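Meso-diaminopimelate dehydrogenase (Clostridium tetani, PDB 3WGY) probably catalyses the reversible NADP-dependent oxidative deamination of meso-diaminopimelate, and in this engineered variant is seen with the 2-oxo acid 4-methyl-2-oxovalerate bound. Local coordinates at residues L211-I214 against E215-K219; G257-Q260 against G261-Q265; P315-P318 against E319-R322. The protein carries 6 engineered substitutions. One frame throughout, in Å; residues are numbered along the deposited sequence.

Contact 1: L211-I214 against E215-K219; sequences LKKI and EQDIK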
loop_
_atom_site.group_PDB
_atom_site.type_symbol
_atom_site.label_atom_id
_atom_site.label_comp_id
_atom_site.label_asym_id
_atom_site.label_seq_id
_atom_site.Cartn_x
_atom_site.Cartn_y
_atom_site.Cartn_z
ATOM N N LEU B 211 -35.633 29.481 2.546
ATOM C CA LEU B 211 -34.388 28.832 2.922
ATOM C C LEU B 211 -34.482 27.778 4.027
ATOM O O LEU B 211 -33.870 26.716 3.923
ATOM C CB LEU B 211 -33.371 29.904 3.310
ATOM C CG LEU B 211 -33.217 31.044 2.294
ATOM C CD1 LEU B 211 -32.134 31.998 2.768
ATOM C CD2 LEU B 211 -32.877 30.482 0.916
ATOM N N LYS B 212 -35.233 28.058 5.088
ATOM C CA LYS B 212 -35.354 27.085 6.163
ATOM C C LYS B 212 -36.027 25.811 5.649
ATOM O O LYS B 212 -35.685 24.706 6.067
ATOM C CB LYS B 212 -36.151 27.669 7.336
ATOM C CG LYS B 212 -36.066 26.843 8.611
ATOM C CD LYS B 212 -34.628 26.729 9.106
ATOM C CE LYS B 212 -34.529 25.855 10.333
ATOM N NZ LYS B 212 -33.112 25.645 10.723
ATOM N N LYS B 213 -36.962 25.971 4.718
ATOM C CA LYS B 213 -37.694 24.844 4.153
ATOM C C LYS B 213 -36.852 23.978 3.206
ATOM O O LYS B 213 -37.036 22.755 3.131
ATOM C CB LYS B 213 -38.932 25.360 3.426
ATOM C CG LYS B 213 -39.999 24.309 3.229
ATOM C CD LYS B 213 -41.340 24.749 3.818
ATOM C CE LYS B 213 -41.951 25.911 3.044
ATOM N NZ LYS B 213 -43.310 26.280 3.559
ATOM N N ILE B 214 -35.942 24.607 2.473
ATOM C CA ILE B 214 -35.073 23.874 1.554
ATOM C C ILE B 214 -34.125 23.030 2.394
ATOM O O ILE B 214 -33.897 21.854 2.113
ATOM C CB ILE B 214 -34.239 24.842 0.679
ATOM C CG1 ILE B 214 -35.138 25.525 -0.349
ATOM C CG2 ILE B 214 -33.112 24.087 -0.008
ATOM C CD1 ILE B 214 -34.431 26.608 -1.145
ATOM N N GLU B 215 -33.593 23.655 3.438
ATOM C CA GLU B 215 -32.666 23.013 4.353
ATOM C C GLU B 215 -33.243 21.742 4.952
ATOM O O GLU B 215 -32.540 20.741 5.112
ATOM C CB GLU B 215 -32.314 23.975 5.481
ATOM C CG GLU B 215 -31.204 23.501 6.384
ATOM C CD GLU B 215 -31.074 24.368 7.609
ATOM O OE1 GLU B 215 -31.588 25.507 7.582
ATOM O OE2 GLU B 215 -30.458 23.917 8.593
ATOM N N GLN B 216 -34.526 21.781 5.294
ATOM C CA GLN B 216 -35.169 20.622 5.888
ATOM C C GLN B 216 -35.622 19.603 4.848
ATOM O O GLN B 216 -35.716 18.411 5.144
ATOM C CB GLN B 216 -36.330 21.076 6.778
ATOM C CG GLN B 216 -35.877 22.017 7.898
ATOM C CD GLN B 216 -34.798 21.401 8.785
ATOM O OE1 GLN B 216 -35.023 20.388 9.443
ATOM N NE2 GLN B 216 -33.623 22.016 8.800
ATOM N N ASP B 217 -35.895 20.057 3.629
ATOM C CA ASP B 217 -36.291 19.134 2.575
ATOM C C ASP B 217 -35.074 18.302 2.168
ATOM O O ASP B 217 -35.195 17.127 1.816
ATOM C CB ASP B 217 -36.818 19.900 1.367
ATOM C CG ASP B 217 -38.175 20.510 1.627
ATOM O OD1 ASP B 217 -38.654 20.404 2.777
ATOM O OD2 ASP B 217 -38.756 21.094 0.694
ATOM N N ILE B 218 -33.903 18.924 2.222
ATOM C CA ILE B 218 -32.664 18.247 1.872
ATOM C C ILE B 218 -32.274 17.275 2.979
ATOM O O ILE B 218 -32.019 16.097 2.723
ATOM C CB ILE B 218 -31.515 19.267 1.643
ATOM C CG1 ILE B 218 -31.762 20.040 0.346
ATOM C CG2 ILE B 218 -30.175 18.545 1.557
ATOM C CD1 ILE B 218 -30.750 21.134 0.065
ATOM N N LYS B 219 -32.246 17.771 4.211
ATOM C CA LYS B 219 -31.878 16.956 5.360
ATOM C C LYS B 219 -32.745 15.708 5.569
ATOM O O LYS B 219 -32.226 14.625 5.857
ATOM C CB LYS B 219 -31.905 17.801 6.633
ATOM C CG LYS B 219 -30.858 18.895 6.690
ATOM C CD LYS B 219 -30.713 19.394 8.116
ATOM C CE LYS B 219 -29.660 20.478 8.233
ATOM N NZ LYS B 219 -29.172 20.627 9.632
#
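Lys212 and Glu215, one turn apart on the outer flank of helix 211-219, meet through their charged ends. The ammonium NZ of Lys212 stands 3.5 Å from OE1 of Glu215, a salt bridge whose hydrogen bond is weak. The lysine chain leaves with CG anti to the backbone N (chi1 -167°) and then bends at chi2, which lays it along the helix so that CD as well as NZ comes against the carboxylate. The two side chains run at a slant to each other. The other carboxylate oxygen, Glu215 OE2, faces NZ of Lys219 at a long 3.7 Å, so one glutamate is shared between two lysines and would partly offset the charge of both.

Backbone bonds supply the regular part of the contact. Glu215 N donates to Leu211 O at 3.1 Å, Gln216 N to Lys212 O, and Asp217 N to Lys213 O, while Ile218 N reaches Ile214 O at 2.9 Å.

Apolar contact occupies the inner face. Ile214 and Ile218 lie side by side and point the same way, with CG2 of Ile214 3.8 Å from CD1 of Ile218. Both isoleucines are buried: Ile214 packs on Phe234 and Ile218 on Val232 of strand 230-234, and Ile218 also meets Cys201 and Val203 of strand 197-205.

The result is an amphipathic alpha-helix, with i to i+3 and i to i+4 ion pairs outside and an isoleucine ridge inside, serving as the crossover helix of the beta-alpha-beta unit 197-205, 211-219, 230-234.

Contact 2: G257-Q260 against G261-Q265; sequences GNTQ and GGAKQ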
loop_
_atom_site.group_PDB
_atom_site.type_symbol
_atom_site.label_atom_id
_atom_site.label_comp_id
_atom_site.label_asym_id
_atom_site.label_seq_id
_atom_site.Cartn_x
_atom_site.Cartn_y
_atom_site.Cartn_z
ATOM N N GLY B 257 -5.961 -3.416 14.073
ATOM C CA GLY B 257 -5.877 -4.768 14.565
ATOM C C GLY B 257 -5.234 -4.782 15.926
ATOM O O GLY B 257 -4.715 -3.774 16.402
ATOM N N ASN B 258 -5.281 -5.934 16.566
ATOM C CA ASN B 258 -4.681 -6.076 17.872
ATOM C C ASN B 258 -3.727 -7.250 17.795
ATOM O O ASN B 258 -3.994 -8.223 17.096
ATOM C CB ASN B 258 -5.759 -6.331 18.926
ATOM C CG ASN B 258 -6.755 -7.386 18.492
ATOM O OD1 ASN B 258 -7.592 -7.145 17.620
ATOM N ND2 ASN B 258 -6.663 -8.565 19.092
ATOM N N THR B 259 -2.595 -7.155 18.479
ATOM C CA THR B 259 -1.657 -8.263 18.469
ATOM C C THR B 259 -2.338 -9.358 19.270
ATOM O O THR B 259 -3.555 -9.341 19.447
ATOM C CB THR B 259 -0.342 -7.907 19.154
ATOM O OG1 THR B 259 -0.585 -7.652 20.544
ATOM C CG2 THR B 259 0.269 -6.683 18.508
ATOM N N GLN B 260 -1.563 -10.303 19.773
ATOM C CA GLN B 260 -2.157 -11.383 20.539
ATOM C C GLN B 260 -2.314 -10.985 22.013
ATOM O O GLN B 260 -3.234 -11.438 22.696
ATOM C CB GLN B 260 -1.304 -12.647 20.380
ATOM C CG GLN B 260 -1.118 -13.090 18.912
ATOM C CD GLN B 260 -0.327 -12.095 18.063
ATOM O OE1 GLN B 260 0.890 -11.963 18.210
ATOM N NE2 GLN B 260 -1.020 -11.388 17.177
ATOM N N GLY B 261 -1.433 -10.111 22.486
ATOM C CA GLY B 261 -1.502 -9.675 23.868
ATOM C C GLY B 261 -2.301 -8.399 24.077
ATOM O O GLY B 261 -2.365 -7.884 25.195
ATOM N N GLY B 262 -2.910 -7.882 23.012
ATOM C CA GLY B 262 -3.699 -6.668 23.134
ATOM C C GLY B 262 -3.014 -5.407 22.633
ATOM O O GLY B 262 -3.524 -4.300 22.813
ATOM N N ALA B 263 -1.854 -5.559 22.007
ATOM C CA ALA B 263 -1.141 -4.400 21.480
ATOM C C ALA B 263 -1.910 -3.868 20.277
ATOM O O ALA B 263 -2.392 -4.638 19.454
ATOM C CB ALA B 263 0.273 -4.789 21.076
ATOM N N LYS B 264 -2.021 -2.549 20.179
ATOM C CA LYS B 264 -2.759 -1.921 19.084
ATOM C C LYS B 264 -1.880 -1.674 17.865
ATOM O O LYS B 264 -0.917 -0.918 17.931
ATOM C CB LYS B 264 -3.360 -0.598 19.565
ATOM C CG LYS B 264 -4.277 -0.740 20.783
ATOM C CD LYS B 264 -4.540 0.615 21.433
ATOM C CE LYS B 264 -5.551 0.525 22.580
ATOM N NZ LYS B 264 -6.945 0.251 22.124
ATOM N N GLN B 265 -2.216 -2.309 16.751
ATOM C CA GLN B 265 -1.443 -2.146 15.525
ATOM C C GLN B 265 -2.355 -1.514 14.479
ATOM O O GLN B 265 -3.411 -2.056 14.165
ATOM C CB GLN B 265 -0.947 -3.506 15.037
ATOM C CG GLN B 265 -0.417 -4.406 16.152
ATOM C CD GLN B 265 1.025 -4.111 16.549
ATOM O OE1 GLN B 265 1.370 -2.990 16.935
ATOM N NE2 GLN B 265 1.872 -5.131 16.468
#
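Thr259 and Ala263 face each other across the turn of a beta hairpin, the five-residue link between strands 249-258 and 264-273 at one end of these two strands of the three-stranded antiparallel sheet. The strands close with Gly257 and Gln265 as a hydrogen-bonded pair: Gly257 N donates to Gln265 O and Gln265 N to Gly257 O, both at 2.9 Å. Asn258 and Lys264 follow as a non-hydrogen-bonded pair. Beyond them Thr259 N donates to Ala263 O at 2.7 Å, and the CA of Asn258 makes a CA-H...O contact with the same oxygen.

The threonine side chain organises the loop. With chi1 at 64°, OG1 is turned inward over the turn, where it accepts from Ala263 N at 2.9 Å and, weakly, from Gly261 N at 3.2 Å; it also makes a weak hydrogen bond with Glu278 of the second subunit. Its methyl CG2 approaches Ala263 CB and slants across the amide of Gln265, so closely that its exact position is doubtful. That amide is held elsewhere, as Gln265 NE2 donates to Ser275 O of the second subunit. Gly262 takes a left-handed conformation (phi 102°), one readily adopted by glycine.

Lys264 N is hydrogen-bonded to OE1 of Glu274 of the second subunit, and Gln265 pairs with a strand of that chain. The backbone angles fit a hairpin with a type I turn followed by a glycine in the G1-bulge position, at the turn end of a sheet that runs on into the second subunit.

Contact 3: P315-P318 against E319-R322; sequences PKTP and EELR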
loop_
_atom_site.group_PDB
_atom_site.type_symbol
_atom_site.label_atom_id
_atom_site.label_comp_id
_atom_site.label_asym_id
_atom_site.label_seq_id
_atom_site.Cartn_x
_atom_site.Cartn_y
_atom_site.Cartn_z
ATOM N N PRO B 315 8.677 0.713 -14.766
ATOM C CA PRO B 315 9.450 0.497 -15.989
ATOM C C PRO B 315 10.889 0.112 -15.650
ATOM O O PRO B 315 11.678 -0.207 -16.534
ATOM C CB PRO B 315 9.363 1.848 -16.688
ATOM C CG PRO B 315 9.403 2.801 -15.535
ATOM C CD PRO B 315 8.447 2.153 -14.541
ATOM N N LYS B 316 11.227 0.145 -14.364
ATOM C CA LYS B 316 12.575 -0.203 -13.927
ATOM C C LYS B 316 12.763 -1.718 -13.883
ATOM O O LYS B 316 11.796 -2.478 -13.859
ATOM C CB LYS B 316 12.861 0.406 -12.550
ATOM C CG LYS B 316 12.910 1.925 -12.567
ATOM C CD LYS B 316 13.008 2.530 -11.170
ATOM C CE LYS B 316 13.041 4.063 -11.244
ATOM N NZ LYS B 316 12.982 4.745 -9.911
ATOM N N THR B 317 14.016 -2.152 -13.894
ATOM C CA THR B 317 14.313 -3.575 -13.850
ATOM C C THR B 317 14.249 -4.042 -12.403
ATOM O O THR B 317 14.357 -3.230 -11.475
ATOM C CB THR B 317 15.724 -3.864 -14.348
ATOM O OG1 THR B 317 16.663 -3.264 -13.447
ATOM C CG2 THR B 317 15.925 -3.307 -15.756
ATOM N N PRO B 318 14.076 -5.358 -12.193
ATOM C CA PRO B 318 14.001 -5.951 -10.855
ATOM C C PRO B 318 15.199 -5.564 -9.995
ATOM O O PRO B 318 15.043 -5.241 -8.820
ATOM C CB PRO B 318 13.958 -7.443 -11.151
ATOM C CG PRO B 318 13.145 -7.476 -12.402
ATOM C CD PRO B 318 13.777 -6.375 -13.219
ATOM N N GLU B 319 16.392 -5.587 -10.588
ATOM C CA GLU B 319 17.610 -5.226 -9.871
ATOM C C GLU B 319 17.578 -3.790 -9.383
ATOM O O GLU B 319 17.969 -3.509 -8.251
ATOM C CB GLU B 319 18.844 -5.393 -10.758
ATOM C CG GLU B 319 19.374 -6.800 -10.871
ATOM C CD GLU B 319 20.702 -6.843 -11.618
ATOM O OE1 GLU B 319 20.710 -6.613 -12.850
ATOM O OE2 GLU B 319 21.739 -7.087 -10.965
ATOM N N GLU B 320 17.133 -2.885 -10.250
ATOM C CA GLU B 320 17.053 -1.459 -9.932
ATOM C C GLU B 320 16.095 -1.186 -8.780
ATOM O O GLU B 320 16.353 -0.328 -7.934
ATOM C CB GLU B 320 16.597 -0.671 -11.161
ATOM C CG GLU B 320 17.663 -0.515 -12.237
ATOM C CD GLU B 320 17.119 0.142 -13.495
ATOM O OE1 GLU B 320 17.918 0.748 -14.242
ATOM O OE2 GLU B 320 15.896 0.045 -13.745
ATOM N N LEU B 321 14.982 -1.911 -8.762
ATOM C CA LEU B 321 13.994 -1.754 -7.709
ATOM C C LEU B 321 14.552 -2.202 -6.358
ATOM O O LEU B 321 14.428 -1.482 -5.368
ATOM C CB LEU B 321 12.735 -2.552 -8.047
ATOM C CG LEU B 321 11.956 -2.064 -9.274
ATOM C CD1 LEU B 321 10.666 -2.864 -9.406
ATOM C CD2 LEU B 321 11.640 -0.584 -9.120
ATOM N N ARG B 322 15.175 -3.379 -6.327
ATOM C CA ARG B 322 15.748 -3.919 -5.095
ATOM C C ARG B 322 16.876 -3.059 -4.536
ATOM O O ARG B 322 17.093 -3.031 -3.329
ATOM C CB ARG B 322 16.254 -5.349 -5.308
ATOM C CG ARG B 322 15.153 -6.381 -5.563
ATOM C CD ARG B 322 15.702 -7.807 -5.530
ATOM N NE ARG B 322 16.572 -8.115 -6.667
ATOM C CZ ARG B 322 16.146 -8.560 -7.847
ATOM N NH1 ARG B 322 17.022 -8.805 -8.816
ATOM N NH2 ARG B 322 14.850 -8.778 -8.059
HETATM O O HOH W 1 19.460 -3.496 -13.691
#
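Thr317 and Glu320 bind each other reciprocally at the start of helix 318-324. Thr317 N donates to OE2 of Glu320 at 2.9 Å, a nearly straight bond (165°) that meets the carboxylate oxygen on its anti side and 34° out of the plane. In return Glu320 N donates to Thr317 OG1 at 3.3 Å. This is a capping box, with Thr317 as N-cap. A chi1 of 65° turns OG1 to face the amide of Glu320; a water lies 2.8 Å from Thr317 OG1 and makes a weak bond to Glu319 OE1.

The i to i+4 backbone bonds of the helix begin at once, with Leu321 N donating to Thr317 O and Arg322 N to Pro318 O, each at 3.1 Å. Arg322 bends at chi3 and brings its guanidinium back over the first turn: Pro318 O sits 3.6 Å above the centre of one face, and NH2 lies 3.5 Å from Pro318 CB.

Outside the cap, CB of Lys316 packs against CD2 of Leu321 at 3.8 Å. The lysine chain then extends away, and its NZ forms salt bridges with Glu324 and with Glu136 on helix 123-138 of the second subunit.

Helix 318-324 thus lies against that neighbour: Arg322 makes a cation-pi contact with Phe103 on its helix 99-113, and Leu321 and Arg322 pack on its Leu306 and Thr304, just after its strand 301-303.

Overall arrangement
All three contacts are local, and none is wholly core. Contact 1 buries one helix face against its own sheet and touches no other protein chain of the assembly; contact 2 is partly buried against the second subunit, whereas contact 3 is a surface contact that also reaches that subunit. Contacts 1 and 2 both lie in the C-terminal domain but belong to different sheets, their centres about 46 Å apart. Contacts 1 and 3 lie on opposite sides of the chain's centre. Chemistry follows place: ion pairs on the outer face and isoleucines on the inner face of one helix, a hydroxyl and strand bonds at a hairpin turn, and a reciprocal cap at a helix start.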